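Local coordinates for 361aa long hypothetical D-aminopeptidase (Pyrococcus horikoshii, PDB 2DRH), which probably acts as an aminopeptidase of the S58 (DmpA) family, releasing residues from the amino ends of peptides, at residues K64-A69 with I290-K295; S78-L83 with G278-A283; I96-T101 with L132-N137. All coordinates share one frame; numbering follows the deposited sequence.

Interaction 1: K64-A69 with I290-K295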
ATOM      1  N   LYS A  64       2.445  22.744  15.877  1.00 21.69           N
ATOM      2  CA  LYS A  64       3.591  23.551  15.472  1.00 21.84           C
ATOM      3  C   LYS A  64       4.871  22.738  15.578  1.00 20.72           C
ATOM      4  O   LYS A  64       5.831  22.982  14.849  1.00 21.35           O
ATOM      5  CB  LYS A  64       3.675  24.822  16.329  1.00 24.27           C
ATOM      6  CG  LYS A  64       2.484  25.746  16.130  1.00 23.66           C
ATOM      7  CD  LYS A  64       2.412  26.242  14.691  1.00 28.20           C
ATOM      8  CE  LYS A  64       1.102  26.972  14.410  1.00 30.31           C
ATOM      9  NZ  LYS A  64       0.839  28.066  15.387  1.00 29.71           N
ATOM     10  N   GLU A  65       4.885  21.776  16.494  1.00 21.43           N
ATOM     11  CA  GLU A  65       6.040  20.904  16.653  1.00 22.37           C
ATOM     12  C   GLU A  65       5.559  19.472  16.522  1.00 21.02           C
ATOM     13  O   GLU A  65       5.165  18.830  17.498  1.00 19.44           O
ATOM     14  CB  GLU A  65       6.730  21.137  18.002  1.00 23.52           C
ATOM     15  CG  GLU A  65       7.416  22.488  18.059  1.00 28.18           C
ATOM     16  CD  GLU A  65       8.404  22.607  19.195  1.00 31.81           C
ATOM     17  OE1 GLU A  65       7.975  22.501  20.365  1.00 32.15           O
ATOM     18  OE2 GLU A  65       9.607  22.809  18.907  1.00 33.83           O
ATOM     19  N   LYS A  66       5.597  18.989  15.285  1.00 21.14           N
ATOM     20  CA  LYS A  66       5.145  17.644  14.936  1.00 22.19           C
ATOM     21  C   LYS A  66       6.164  16.548  15.258  1.00 23.38           C
ATOM     22  O   LYS A  66       7.360  16.816  15.436  1.00 24.18           O
ATOM     23  CB  LYS A  66       4.825  17.609  13.439  1.00 19.85           C
ATOM     24  CG  LYS A  66       3.779  18.619  12.985  1.00 16.82           C
ATOM     25  CD  LYS A  66       4.062  19.068  11.559  1.00 19.06           C
ATOM     26  CE  LYS A  66       2.815  19.507  10.815  1.00 17.67           C
ATOM     27  NZ  LYS A  66       2.008  20.543  11.521  1.00 17.89           N
ATOM     28  N   VAL A  67       5.690  15.311  15.349  1.00 23.26           N
ATOM     29  CA  VAL A  67       6.587  14.191  15.599  1.00 22.88           C
ATOM     30  C   VAL A  67       6.477  13.268  14.393  1.00 24.65           C
ATOM     31  O   VAL A  67       5.416  13.186  13.771  1.00 22.54           O
ATOM     32  CB  VAL A  67       6.211  13.394  16.884  1.00 23.83           C
ATOM     33  CG1 VAL A  67       6.326  14.295  18.117  1.00 22.76           C
ATOM     34  CG2 VAL A  67       4.804  12.826  16.768  1.00 21.62           C
ATOM     35  N   LEU A  68       7.574  12.603  14.041  1.00 23.65           N
ATOM     36  CA  LEU A  68       7.552  11.678  12.916  1.00 23.16           C
ATOM     37  C   LEU A  68       6.731  10.470  13.352  1.00 22.61           C
ATOM     38  O   LEU A  68       6.798  10.057  14.509  1.00 22.77           O
ATOM     39  CB  LEU A  68       8.975  11.267  12.539  1.00 23.32           C
ATOM     40  CG  LEU A  68       9.844  12.423  12.017  1.00 22.88           C
ATOM     41  CD1 LEU A  68      11.230  11.919  11.657  1.00 22.20           C
ATOM     42  CD2 LEU A  68       9.182  13.045  10.796  1.00 24.52           C
ATOM     43  N   ALA A  69       5.948   9.902  12.441  1.00 20.60           N
ATOM     44  CA  ALA A  69       5.104   8.772  12.820  1.00 18.34           C
ATOM     45  C   ALA A  69       4.812   7.791  11.695  1.00 19.10           C
ATOM     46  O   ALA A  69       5.018   8.096  10.523  1.00 17.90           O
ATOM     47  CB  ALA A  69       3.798   9.292  13.391  1.00 16.15           C
ATOM     48  N   ILE A 290       9.315  18.106  14.226  1.00 32.37           N
ATOM     49  CA  ILE A 290       9.223  18.792  12.944  1.00 31.17           C
ATOM     50  C   ILE A 290       8.464  20.104  13.111  1.00 30.84           C
ATOM     51  O   ILE A 290       7.293  20.104  13.482  1.00 30.74           O
ATOM     52  CB  ILE A 290       8.474  17.913  11.911  1.00 30.51           C
ATOM     53  CG1 ILE A 290       8.924  16.454  12.039  1.00 30.53           C
ATOM     54  CG2 ILE A 290       8.720  18.430  10.509  1.00 29.58           C
ATOM     55  CD1 ILE A 290      10.413  16.233  11.851  1.00 30.18           C
ATOM     56  N   LYS A 291       9.129  21.222  12.832  1.00 31.07           N
ATOM     57  CA  LYS A 291       8.496  22.530  12.959  1.00 30.03           C
ATOM     58  C   LYS A 291       7.599  22.817  11.758  1.00 28.57           C
ATOM     59  O   LYS A 291       8.046  22.787  10.616  1.00 27.92           O
ATOM     60  CB  LYS A 291       9.551  23.637  13.087  1.00 30.73           C
ATOM     61  CG  LYS A 291      10.433  23.529  14.325  1.00 33.34           C
ATOM     62  CD  LYS A 291      11.284  24.783  14.501  1.00 36.03           C
ATOM     63  CE  LYS A 291      12.166  24.684  15.739  1.00 37.39           C
ATOM     64  NZ  LYS A 291      12.931  25.936  15.970  1.00 38.79           N
ATOM     65  N   HIS A 292       6.334  23.107  12.042  1.00 28.16           N
ATOM     66  CA  HIS A 292       5.327  23.398  11.024  1.00 28.01           C
ATOM     67  C   HIS A 292       5.800  24.350   9.926  1.00 27.60           C
ATOM     68  O   HIS A 292       5.542  24.129   8.741  1.00 25.26           O
ATOM     69  CB  HIS A 292       4.086  23.997  11.696  1.00 26.29           C
ATOM     70  CG  HIS A 292       2.924  24.186  10.770  1.00 27.05           C
ATOM     71  ND1 HIS A 292       2.176  23.132  10.290  1.00 25.78           N
ATOM     72  CD2 HIS A 292       2.385  25.307  10.231  1.00 27.15           C
ATOM     73  CE1 HIS A 292       1.227  23.595   9.495  1.00 27.42           C
ATOM     74  NE2 HIS A 292       1.331  24.912   9.442  1.00 27.64           N
ATOM     75  N   TYR A 293       6.494  25.410  10.323  1.00 26.51           N
ATOM     76  CA  TYR A 293       6.950  26.408   9.367  1.00 26.62           C
ATOM     77  C   TYR A 293       8.376  26.256   8.849  1.00 25.96           C
ATOM     78  O   TYR A 293       8.886  27.150   8.200  1.00 26.74           O
ATOM     79  CB  TYR A 293       6.769  27.797   9.976  1.00 26.69           C
ATOM     80  CG  TYR A 293       5.322  28.225  10.125  1.00 26.81           C
ATOM     81  CD1 TYR A 293       4.571  28.622   9.013  1.00 25.33           C
ATOM     82  CD2 TYR A 293       4.710  28.257  11.381  1.00 26.82           C
ATOM     83  CE1 TYR A 293       3.251  29.043   9.147  1.00 24.67           C
ATOM     84  CE2 TYR A 293       3.387  28.680  11.527  1.00 26.99           C
ATOM     85  CZ  TYR A 293       2.665  29.073  10.407  1.00 26.82           C
ATOM     86  OH  TYR A 293       1.368  29.510  10.550  1.00 23.81           O
ATOM     87  N   GLU A 294       9.017  25.125   9.116  1.00 28.52           N
ATOM     88  CA  GLU A 294      10.390  24.915   8.659  1.00 30.90           C
ATOM     89  C   GLU A 294      10.562  25.132   7.147  1.00 32.91           C
ATOM     90  O   GLU A 294       9.705  24.748   6.342  1.00 33.04           O
ATOM     91  CB  GLU A 294      10.852  23.505   9.036  1.00 30.39           C
ATOM     92  CG  GLU A 294      12.333  23.241   8.783  1.00 32.84           C
ATOM     93  CD  GLU A 294      13.240  24.130   9.617  1.00 33.27           C
ATOM     94  OE1 GLU A 294      13.093  24.139  10.856  1.00 34.21           O
ATOM     95  OE2 GLU A 294      14.104  24.819   9.037  1.00 35.08           O
ATOM     96  N   LYS A 295      11.674  25.753   6.765  1.00 33.19           N
ATOM     97  CA  LYS A 295      11.956  26.006   5.355  1.00 34.55           C
ATOM     98  C   LYS A 295      13.374  25.609   4.967  1.00 34.07           C
ATOM     99  O   LYS A 295      13.681  25.454   3.786  1.00 34.02           O
ATOM    100  CB  LYS A 295      11.759  27.485   5.018  1.00 36.37           C
ATOM    101  CG  LYS A 295      10.358  28.019   5.252  1.00 39.36           C
ATOM    102  CD  LYS A 295      10.122  29.276   4.424  1.00 40.98           C
ATOM    103  CE  LYS A 295      10.108  28.941   2.934  1.00 43.73           C
ATOM    104  NZ  LYS A 295       9.995  30.138   2.042  1.00 45.86           N
TER
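A short antiparallel beta ladder joins the start of strand 65-73 to the end of strand 288-291. It belongs to the large mixed sheet, in which strand 65-73 also pairs with strands 91-92 and 278-285. Lys66 and Ile290 form its hydrogen-bonded pair: Lys66 N reaches Ile290 O on a carbonyl lone pair at 2.7 Å, and Ile290 N returns to Lys66 O at 2.6 Å from above the carbonyl plane. Glu65 and Lys291 form the non-hydrogen-bonded pair, and beyond them His292 N bonds Lys64 O at 2.9 Å, nearly straight at 169°. There the second strand gives way to a type I beta turn, Lys291 to Glu294, closed by Glu294 N on Lys291 O.

The long, flexible lysine suits position 66. Its chain, bent at chi2 and chi4, passes the Ile290 carbonyl. Lys66 NZ ends 2.9 Å from His292 ND1, near the ring plane. ND1 is thus an acceptor, which probably leaves the imidazole proton on NE2, next to Thr126 OG1. Tyr63 O and Glu93 also hold the Lys66 ammonium. On the same side of the sheet Leu68 crosses Ile290 at about a right angle, its CD2 3.6 Å from Ile290 CD1. In the turn, His292 CD2 sits 3.7 Å above the centre of the Tyr293 ring, while Lys64 CE lies 4.1 Å from Tyr293 CE2. The polar ends of Lys64 and Tyr293 converge on Asp121.

Interaction 2: S78-L83 with G278-A283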
ATOM      1  N   SER A  78     -12.474  -0.841  10.566  1.00 20.17           N
ATOM      2  CA  SER A  78     -12.282   0.218  11.532  1.00 17.72           C
ATOM      3  C   SER A  78     -12.565   1.549  10.852  1.00 16.47           C
ATOM      4  O   SER A  78     -12.518   1.643   9.629  1.00 16.97           O
ATOM      5  CB  SER A  78     -10.813   0.133  11.999  1.00 17.83           C
ATOM      6  OG  SER A  78     -10.515   0.995  13.072  1.00 20.91           O
ATOM      7  N   LYS A  79     -12.860   2.574  11.647  1.00 16.15           N
ATOM      8  CA  LYS A  79     -13.157   3.905  11.127  1.00 14.08           C
ATOM      9  C   LYS A  79     -12.191   4.966  11.680  1.00 14.91           C
ATOM     10  O   LYS A  79     -12.608   5.919  12.345  1.00 16.06           O
ATOM     11  CB  LYS A  79     -14.597   4.297  11.485  1.00 13.48           C
ATOM     12  CG  LYS A  79     -15.704   3.511  10.754  1.00 16.66           C
ATOM     13  CD  LYS A  79     -15.690   1.998  11.046  1.00 14.73           C
ATOM     14  CE  LYS A  79     -17.079   1.364  10.736  1.00 14.09           C
ATOM     15  NZ  LYS A  79     -17.072  -0.129  10.839  1.00 13.49           N
ATOM     16  N   PRO A  80     -10.885   4.810  11.425  1.00 15.45           N
ATOM     17  CA  PRO A  80      -9.930   5.806  11.935  1.00 16.22           C
ATOM     18  C   PRO A  80      -9.952   7.103  11.127  1.00 17.55           C
ATOM     19  O   PRO A  80     -10.248   7.106   9.934  1.00 18.23           O
ATOM     20  CB  PRO A  80      -8.588   5.087  11.825  1.00 12.94           C
ATOM     21  CG  PRO A  80      -8.784   4.249  10.577  1.00 16.07           C
ATOM     22  CD  PRO A  80     -10.186   3.682  10.782  1.00 13.45           C
ATOM     23  N   VAL A  81      -9.633   8.200  11.801  1.00 16.87           N
ATOM     24  CA  VAL A  81      -9.589   9.512  11.192  1.00 17.94           C
ATOM     25  C   VAL A  81      -8.151  10.028  11.313  1.00 18.50           C
ATOM     26  O   VAL A  81      -7.578  10.021  12.409  1.00 16.91           O
ATOM     27  CB  VAL A  81     -10.532  10.480  11.937  1.00 18.02           C
ATOM     28  CG1 VAL A  81     -10.463  11.869  11.318  1.00 15.93           C
ATOM     29  CG2 VAL A  81     -11.954   9.935  11.911  1.00 18.50           C
ATOM     30  N   GLY A  82      -7.571  10.446  10.192  1.00 16.98           N
ATOM     31  CA  GLY A  82      -6.221  10.983  10.213  1.00 18.18           C
ATOM     32  C   GLY A  82      -5.068  10.152   9.671  1.00 18.66           C
ATOM     33  O   GLY A  82      -3.961  10.671   9.548  1.00 18.32           O
ATOM     34  N   LEU A  83      -5.292   8.886   9.328  1.00 17.07           N
ATOM     35  CA  LEU A  83      -4.185   8.062   8.829  1.00 18.03           C
ATOM     36  C   LEU A  83      -3.619   8.404   7.448  1.00 17.29           C
ATOM     37  O   LEU A  83      -2.418   8.230   7.213  1.00 17.37           O
ATOM     38  CB  LEU A  83      -4.570   6.579   8.835  1.00 18.66           C
ATOM     39  CG  LEU A  83      -4.890   5.927  10.179  1.00 18.90           C
ATOM     40  CD1 LEU A  83      -5.285   4.478   9.933  1.00 13.15           C
ATOM     41  CD2 LEU A  83      -3.683   6.023  11.111  1.00 16.97           C
ATOM     42  N   GLY A 278     -11.377  -4.412  14.097  1.00 17.40           N
ATOM     43  CA  GLY A 278     -10.578  -3.289  13.657  1.00 18.42           C
ATOM     44  C   GLY A 278      -9.251  -3.249  14.402  1.00 18.58           C
ATOM     45  O   GLY A 278      -9.151  -2.686  15.493  1.00 15.50           O
ATOM     46  N   ASP A 279      -8.236  -3.863  13.807  1.00 18.64           N
ATOM     47  CA  ASP A 279      -6.908  -3.909  14.401  1.00 20.46           C
ATOM     48  C   ASP A 279      -5.972  -2.924  13.705  1.00 20.75           C
ATOM     49  O   ASP A 279      -5.655  -3.069  12.517  1.00 22.38           O
ATOM     50  CB  ASP A 279      -6.363  -5.327  14.311  1.00 19.06           C
ATOM     51  CG  ASP A 279      -7.281  -6.345  14.970  1.00 18.44           C
ATOM     52  OD1 ASP A 279      -8.316  -5.938  15.544  1.00 17.49           O
ATOM     53  OD2 ASP A 279      -6.967  -7.555  14.919  1.00 18.39           O
ATOM     54  N   ILE A 280      -5.547  -1.909  14.451  1.00 19.48           N
ATOM     55  CA  ILE A 280      -4.667  -0.882  13.913  1.00 17.55           C
ATOM     56  C   ILE A 280      -3.602  -0.444  14.921  1.00 17.73           C
ATOM     57  O   ILE A 280      -3.868  -0.315  16.119  1.00 16.30           O
ATOM     58  CB  ILE A 280      -5.475   0.352  13.497  1.00 18.17           C
ATOM     59  CG1 ILE A 280      -6.449  -0.025  12.376  1.00 19.93           C
ATOM     60  CG2 ILE A 280      -4.536   1.479  13.074  1.00 16.04           C
ATOM     61  CD1 ILE A 280      -7.360   1.098  11.988  1.00 16.31           C
ATOM     62  N   ALA A 281      -2.399  -0.214  14.411  1.00 17.88           N
ATOM     63  CA  ALA A 281      -1.267   0.210  15.223  1.00 17.67           C
ATOM     64  C   ALA A 281      -0.719   1.534  14.719  1.00 18.34           C
ATOM     65  O   ALA A 281      -0.568   1.737  13.516  1.00 16.57           O
ATOM     66  CB  ALA A 281      -0.177  -0.845  15.168  1.00 17.42           C
ATOM     67  N   VAL A 282      -0.433   2.440  15.645  1.00 18.87           N
ATOM     68  CA  VAL A 282       0.129   3.734  15.294  1.00 18.84           C
ATOM     69  C   VAL A 282       1.413   3.939  16.102  1.00 20.09           C
ATOM     70  O   VAL A 282       1.403   3.870  17.327  1.00 19.17           O
ATOM     71  CB  VAL A 282      -0.866   4.874  15.592  1.00 20.25           C
ATOM     72  CG1 VAL A 282      -0.201   6.217  15.360  1.00 18.58           C
ATOM     73  CG2 VAL A 282      -2.100   4.740  14.689  1.00 20.00           C
ATOM     74  N   ALA A 283       2.520   4.177  15.409  1.00 19.72           N
ATOM     75  CA  ALA A 283       3.801   4.374  16.074  1.00 19.50           C
ATOM     76  C   ALA A 283       4.394   5.741  15.778  1.00 20.93           C
ATOM     77  O   ALA A 283       4.289   6.247  14.660  1.00 20.88           O
ATOM     78  CB  ALA A 283       4.771   3.292  15.647  1.00 17.89           C
TER
HETATM   79  O   HOH W   1     -11.078  -0.648  15.366  1.00 22.25           O
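No aromatic ring takes part; the one ring is the puckered pyrrolidine of Pro80, whose CG meets the tip of Ile280, CD1, at 3.7 Å, the side chains crossing at about a right angle. The contact lays the loop before helix 83-89 over strand 278-285, a central strand of the large mixed sheet. Alternate residues of that strand, Ile280 and Val282, turn toward the loop, and branched apolar side chains suit such buried positions. With CG1 anti to its carbonyl carbon (chi1 -63°) and the chain extended beyond it, Ile280 brings CD1 against both Pro80 and Ser78, 3.3 Å from Ser78 OG. Leu83, the first residue of the helix, extends CD2 to 4.1 Å from Val282 CG2.

Two glycines fit for different reasons. Gly82 is the N-cap, and with phi at 106° a side chain would collide with the carbonyl of Val81. At Gly278 a CB would clash, 2.9 Å from Ser78 CB. Ile84 of the third subunit packs on Pro80 and Leu83. Ser78 OG, anti to its backbone N, bonds Glu135 OE2 and accepts a hydrogen from a water 2.9 Å away; the same water donates its other hydrogen to Gly278 O at 2.8 Å.

Interaction 3: I96-T101 with L132-N137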
ATOM      1  N   ILE A  96      -3.522  12.346  20.184  1.00 22.97           N
ATOM      2  CA  ILE A  96      -4.197  11.159  19.678  1.00 22.52           C
ATOM      3  C   ILE A  96      -5.413  10.855  20.532  1.00 21.56           C
ATOM      4  O   ILE A  96      -5.310  10.718  21.742  1.00 20.88           O
ATOM      5  CB  ILE A  96      -3.246   9.960  19.690  1.00 23.12           C
ATOM      6  CG1 ILE A  96      -1.922  10.363  19.038  1.00 22.10           C
ATOM      7  CG2 ILE A  96      -3.886   8.779  18.954  1.00 22.95           C
ATOM      8  CD1 ILE A  96      -0.843   9.305  19.124  1.00 24.33           C
ATOM      9  N   ILE A  97      -6.563  10.738  19.881  1.00 20.63           N
ATOM     10  CA  ILE A  97      -7.817  10.505  20.574  1.00 19.96           C
ATOM     11  C   ILE A  97      -8.433   9.157  20.251  1.00 20.69           C
ATOM     12  O   ILE A  97      -8.470   8.725  19.094  1.00 19.24           O
ATOM     13  CB  ILE A  97      -8.846  11.619  20.222  1.00 20.91           C
ATOM     14  CG1 ILE A  97      -8.245  12.999  20.517  1.00 20.53           C
ATOM     15  CG2 ILE A  97     -10.134  11.421  21.016  1.00 18.82           C
ATOM     16  CD1 ILE A  97      -7.997  13.253  21.994  1.00 21.35           C
ATOM     17  N   LEU A  98      -8.920   8.501  21.297  1.00 20.07           N
ATOM     18  CA  LEU A  98      -9.562   7.209  21.169  1.00 19.59           C
ATOM     19  C   LEU A  98     -10.949   7.341  21.781  1.00 19.61           C
ATOM     20  O   LEU A  98     -11.124   8.034  22.785  1.00 18.57           O
ATOM     21  CB  LEU A  98      -8.760   6.141  21.918  1.00 17.54           C
ATOM     22  CG  LEU A  98      -7.251   6.111  21.630  1.00 17.30           C
ATOM     23  CD1 LEU A  98      -6.617   4.921  22.339  1.00 16.26           C
ATOM     24  CD2 LEU A  98      -7.007   6.026  20.142  1.00 15.50           C
ATOM     25  N   THR A  99     -11.930   6.697  21.159  1.00 17.73           N
ATOM     26  CA  THR A  99     -13.298   6.717  21.658  1.00 17.80           C
ATOM     27  C   THR A  99     -14.099   5.604  20.984  1.00 18.36           C
ATOM     28  O   THR A  99     -13.519   4.713  20.373  1.00 17.57           O
ATOM     29  CB  THR A  99     -13.972   8.077  21.414  1.00 17.86           C
ATOM     30  OG1 THR A  99     -15.220   8.107  22.116  1.00 19.52           O
ATOM     31  CG2 THR A  99     -14.204   8.325  19.920  1.00 17.73           C
ATOM     32  N   ASN A 100     -15.423   5.628  21.104  1.00 19.54           N
ATOM     33  CA  ASN A 100     -16.207   4.567  20.481  1.00 18.84           C
ATOM     34  C   ASN A 100     -16.454   4.864  19.006  1.00 17.87           C
ATOM     35  O   ASN A 100     -16.394   6.016  18.563  1.00 17.30           O
ATOM     36  CB  ASN A 100     -17.533   4.345  21.229  1.00 19.96           C
ATOM     37  CG  ASN A 100     -18.513   5.485  21.050  1.00 23.10           C
ATOM     38  OD1 ASN A 100     -19.066   5.686  19.967  1.00 22.83           O
ATOM     39  ND2 ASN A 100     -18.736   6.245  22.119  1.00 24.04           N
ATOM     40  N   THR A 101     -16.736   3.813  18.248  1.00 17.79           N
ATOM     41  CA  THR A 101     -16.958   3.936  16.812  1.00 17.75           C
ATOM     42  C   THR A 101     -17.858   5.080  16.361  1.00 18.81           C
ATOM     43  O   THR A 101     -17.481   5.852  15.479  1.00 19.70           O
ATOM     44  CB  THR A 101     -17.531   2.633  16.226  1.00 16.56           C
ATOM     45  OG1 THR A 101     -16.767   1.525  16.709  1.00 14.45           O
ATOM     46  CG2 THR A 101     -17.459   2.658  14.685  1.00 14.70           C
ATOM     47  N   LEU A 132      -6.316  13.254  14.556  1.00 21.24           N
ATOM     48  CA  LEU A 132      -6.112  11.814  14.604  1.00 19.60           C
ATOM     49  C   LEU A 132      -7.014  11.183  15.653  1.00 21.09           C
ATOM     50  O   LEU A 132      -6.851  11.412  16.855  1.00 19.25           O
ATOM     51  CB  LEU A 132      -4.649  11.513  14.914  1.00 20.78           C
ATOM     52  CG  LEU A 132      -4.168  10.064  14.973  1.00 20.47           C
ATOM     53  CD1 LEU A 132      -4.487   9.320  13.671  1.00 19.11           C
ATOM     54  CD2 LEU A 132      -2.659  10.089  15.217  1.00 19.82           C
ATOM     55  N   VAL A 133      -7.962  10.380  15.176  1.00 20.66           N
ATOM     56  CA  VAL A 133      -8.937   9.713  16.024  1.00 18.88           C
ATOM     57  C   VAL A 133      -9.091   8.253  15.623  1.00 19.16           C
ATOM     58  O   VAL A 133      -9.246   7.942  14.439  1.00 20.19           O
ATOM     59  CB  VAL A 133     -10.316  10.392  15.888  1.00 19.05           C
ATOM     60  CG1 VAL A 133     -11.318   9.755  16.839  1.00 18.89           C
ATOM     61  CG2 VAL A 133     -10.188  11.887  16.148  1.00 19.50           C
ATOM     62  N   LEU A 134      -9.049   7.361  16.610  1.00 19.64           N
ATOM     63  CA  LEU A 134      -9.212   5.929  16.372  1.00 21.21           C
ATOM     64  C   LEU A 134     -10.278   5.380  17.320  1.00 22.62           C
ATOM     65  O   LEU A 134     -10.655   6.044  18.288  1.00 22.05           O
ATOM     66  CB  LEU A 134      -7.883   5.193  16.550  1.00 18.95           C
ATOM     67  CG  LEU A 134      -6.869   5.525  15.448  1.00 20.53           C
ATOM     68  CD1 LEU A 134      -5.940   6.630  15.934  1.00 20.77           C
ATOM     69  CD2 LEU A 134      -6.069   4.286  15.076  1.00 19.24           C
ATOM     70  N   GLU A 135     -10.763   4.171  17.059  1.00 21.62           N
ATOM     71  CA  GLU A 135     -11.833   3.656  17.890  1.00 22.08           C
ATOM     72  C   GLU A 135     -12.040   2.159  17.954  1.00 22.37           C
ATOM     73  O   GLU A 135     -11.429   1.389  17.217  1.00 23.83           O
ATOM     74  CB  GLU A 135     -13.146   4.276  17.424  1.00 20.64           C
ATOM     75  CG  GLU A 135     -13.380   4.153  15.912  1.00 20.06           C
ATOM     76  CD  GLU A 135     -13.374   2.712  15.409  1.00 18.68           C
ATOM     77  OE1 GLU A 135     -14.115   1.874  15.961  1.00 18.53           O
ATOM     78  OE2 GLU A 135     -12.627   2.420  14.453  1.00 19.20           O
ATOM     79  N   CYS A 136     -12.953   1.784  18.848  1.00 23.40           N
ATOM     80  CA  CYS A 136     -13.383   0.406  19.056  1.00 22.31           C
ATOM     81  C   CYS A 136     -14.895   0.461  19.353  1.00 21.33           C
ATOM     82  O   CYS A 136     -15.401   1.465  19.855  1.00 19.40           O
ATOM     83  CB  CYS A 136     -12.600  -0.231  20.205  1.00 22.22           C
ATOM     84  SG  CYS A 136     -10.911  -0.725  19.723  1.00 21.69           S
ATOM     85  N   ASN A 137     -15.619  -0.605  19.023  1.00 21.22           N
ATOM     86  CA  ASN A 137     -17.071  -0.645  19.222  1.00 19.77           C
ATOM     87  C   ASN A 137     -17.432  -1.183  20.615  1.00 19.12           C
ATOM     88  O   ASN A 137     -17.167  -2.342  20.913  1.00 19.24           O
ATOM     89  CB  ASN A 137     -17.689  -1.542  18.137  1.00 21.25           C
ATOM     90  CG  ASN A 137     -19.201  -1.449  18.080  1.00 19.00           C
ATOM     91  OD1 ASN A 137     -19.861  -1.189  19.079  1.00 21.60           O
ATOM     92  ND2 ASN A 137     -19.756  -1.676  16.902  1.00 22.91           N
TER
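Backbone bonds come first, linking strands 96-100 and 132-136 as parallel neighbours whose directions differ by 32°. Ile97 N donates to Leu132 O at 3.1 Å, Leu134 N to Ile97 O at 2.9 Å nearly along the C=O axis, and Thr99 N to Leu134 O. Further on the ladder slackens: Cys136 N to Thr99 O is weak, and Thr101 N meets Cys136 O well above the carbonyl plane.

Apolar contacts are closest on the face of Ile96, Leu98, Leu132 and Leu134. Ile96 and Leu132 lie side by side, CG1 of Ile96 3.9 Å from CD2 of Leu132; Leu98 and Leu134 do the same, with Leu98 CD2 3.8 Å from Leu134 CB. Branched, wholly apolar residues suit this buried surface. Ile97 and Val133 touch more loosely on the other face.

Polar contacts gather on Glu135, whose CG takes the crowded place between N and carbonyl carbon (chi1 51°). Its CB presses to 3.0 Å from Thr99 O, and the bend at chi2 curls the carboxylate round Thr101. Thr101 OG1 donates to Glu135 OE1 at 2.8 Å from above the carboxylate plane, while OE2 takes Lys79 N and bonds Ser78 OG. Three such partners would probably help the buried carboxylate stay ionised. An alanine here would lose all three bonds and would probably loosen residues 78 and 79 and leave Thr101 less well fixed.

The two strands belong to a beta-alpha-beta unit, with helix 104-118 in the crossover between them. That helix covers the face bearing Thr99, Val133 and Glu135, strand 48-56 flanks strand 96-100, and Leu134 on the other face packs on Ile280 and Val282 of strand 278-285.

In the fold
From the N terminus the chain runs through 64-69, 78-83 and 96-101 before any of the three contacts is made. Interaction 3 closes first, when 132-137 returns after helix 104-118. Interaction 2 then closes a far longer loop at 278-283, and interaction 1 the longest at 290-295, so the three are nested and none cross. Interactions 1 and 2, about 21 Å apart between centres, share the large mixed sheet, in which strands 65-73 and 278-285 are neighbours. Interactions 2 and 3, only about 8 Å apart between centres, tie that sheet to the four-stranded one: Val81 N probably bonds Val133 O. Both also reach the third subunit.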